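Local coordinates for putative NADP oxidoreductase BF3122 (Bacteroides fragilis, PDB 3D1L), which probably binds NADP through an N-terminal Rossmann-like domain and acts as an oxidoreductase on a substrate that the structure alone does not show, at the interface of chains A and B. Coordinates in Å, arbitrary orientation; residue numbers count along the deposited sequence, not the author numbering. Chains: chain A/B, Putative NADP oxidoreductase BF3122.

The interface of chains A and B. Residues chain A 226, 258-259, 262; chain B 183-184, 187.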
loop_
_atom_site.group_PDB
_atom_site.type_symbol
_atom_site.label_atom_id
_atom_site.label_comp_id
_atom_site.label_asym_id
_atom_site.label_seq_id
_atom_site.Cartn_x
_atom_site.Cartn_y
_atom_site.Cartn_z
ATOM N N GLN A 226 -5.389 -8.438 -2.426
ATOM C CA GLN A 226 -6.525 -7.852 -3.104
ATOM C C GLN A 226 -7.831 -8.515 -2.632
ATOM O O GLN A 226 -7.891 -9.745 -2.502
ATOM C CB GLN A 226 -6.365 -7.958 -4.628
ATOM C CG GLN A 226 -7.500 -7.253 -5.428
ATOM C CD GLN A 226 -7.388 -5.739 -5.354
ATOM O OE1 GLN A 226 -6.376 -5.174 -5.778
ATOM N NE2 GLN A 226 -8.422 -5.071 -4.803
ATOM N N LEU A 258 -11.420 0.516 -13.117
ATOM C CA LEU A 258 -10.614 -0.080 -12.031
ATOM C C LEU A 258 -11.092 -1.467 -11.666
ATOM O O LEU A 258 -10.281 -2.378 -11.427
ATOM C CB LEU A 258 -10.582 0.826 -10.808
ATOM C CG LEU A 258 -9.755 2.093 -11.018
ATOM C CD1 LEU A 258 -10.116 3.192 -10.038
ATOM C CD2 LEU A 258 -8.258 1.750 -10.937
ATOM N N SER A 259 -12.416 -1.637 -11.630
ATOM C CA SER A 259 -13.004 -2.946 -11.320
ATOM C C SER A 259 -12.666 -4.005 -12.370
ATOM O O SER A 259 -12.298 -5.134 -12.020
ATOM C CB SER A 259 -14.519 -2.832 -11.094
ATOM O OG SER A 259 -14.794 -1.980 -9.989
ATOM N N ILE A 262 -8.945 -4.939 -11.957
ATOM C CA ILE A 262 -8.781 -5.894 -10.854
ATOM C C ILE A 262 -9.194 -7.296 -11.334
ATOM O O ILE A 262 -8.452 -8.268 -11.156
ATOM C CB ILE A 262 -9.616 -5.496 -9.575
ATOM C CG1 ILE A 262 -9.045 -4.234 -8.900
ATOM C CG2 ILE A 262 -9.716 -6.671 -8.601
ATOM C CD1 ILE A 262 -9.953 -3.588 -7.891
ATOM N N ASN B 183 -10.005 -1.263 -1.948
ATOM C CA ASN B 183 -9.899 -2.160 -3.093
ATOM C C ASN B 183 -9.083 -1.519 -4.198
ATOM O O ASN B 183 -8.151 -2.144 -4.711
ATOM C CB ASN B 183 -11.289 -2.517 -3.635
ATOM C CG ASN B 183 -12.118 -3.334 -2.659
ATOM O OD1 ASN B 183 -13.324 -3.479 -2.847
ATOM N ND2 ASN B 183 -11.481 -3.870 -1.613
ATOM N N PHE B 184 -9.448 -0.286 -4.574
ATOM C CA PHE B 184 -8.774 0.420 -5.673
ATOM C C PHE B 184 -7.349 0.848 -5.271
ATOM O O PHE B 184 -6.446 0.895 -6.094
ATOM C CB PHE B 184 -9.578 1.632 -6.153
ATOM C CG PHE B 184 -10.936 1.280 -6.736
ATOM C CD1 PHE B 184 -11.252 -0.035 -7.071
ATOM C CD2 PHE B 184 -11.883 2.274 -6.975
ATOM C CE1 PHE B 184 -12.499 -0.350 -7.620
ATOM C CE2 PHE B 184 -13.132 1.969 -7.537
ATOM C CZ PHE B 184 -13.437 0.653 -7.859
ATOM N N HIS B 187 -5.179 -2.106 -5.527
ATOM C CA HIS B 187 -4.932 -2.321 -6.969
ATOM C C HIS B 187 -3.819 -1.414 -7.487
ATOM O O HIS B 187 -3.020 -1.847 -8.299
ATOM C CB HIS B 187 -6.197 -2.156 -7.820
ATOM C CG HIS B 187 -6.013 -2.552 -9.259
ATOM N ND1 HIS B 187 -5.633 -3.822 -9.642
ATOM C CD2 HIS B 187 -6.144 -1.841 -10.404
ATOM C CE1 HIS B 187 -5.544 -3.877 -10.962
ATOM N NE2 HIS B 187 -5.847 -2.687 -11.447
HETATM O O HOH W 1 -5.387 -6.067 -8.156
#
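A:Leu258 and A:Ile262 pack on B:Phe184 and B:His187 in a helix-to-helix patch of a two-fold symmetric interface, flanked by a polar anchor from A:Gln226; with its twin, in which the chains are exchanged, the patch helps join two copies into what is plausibly the biological dimer. A:Leu258 lays its CB over the centre of the B:Phe184 ring, 3.9 Å from the ring centroid, in a CH-pi contact. Its branch CD1 reaches on to the CD2 side of the same ring, while the hydroxyl OG of A:Ser259 lies 3.6 Å from B:Phe184 CZ, at the far end of the ring. The ring of B:His187 is covered on one face by A:Ile262, whose CG1 stands 3.5 Å from B:His187 CG, displaced from the ring centre toward the rim. From there the A:Ile262 chain extends, with chi2 at 166°, and brings CD1 to 3.9 Å from B:Phe184 CD1, bridging the two aromatic side chains. The amide of A:Gln226 uses both of its ends. A:Gln226 NE2 donates a nearly straight hydrogen bond, 2.9 Å long, to the backbone O of B:Asn183; the acceptor lies in the plane of the donating amide, but the donor is tilted 27° from the carbonyl plane. At the other end A:Gln226 OE1 meets a water oxygen at 2.7 Å. The same water also bonds ND1 of B:His187, where it lies in the plane of the imidazole. This bridge probably fixes the turn of the ring beneath A:Ile262, and a bend at chi2 of A:Gln226 (72°) helps bring its amide to the B:Asn183 carbonyl and the water. B:Asn183 and B:Phe184 are neighbours on the long helix 168-198, with B:His187 about one turn further along, facing the C-terminal helix 249-264 of chain A, and A:Gln226 approaches from the loop just after helix 222-225.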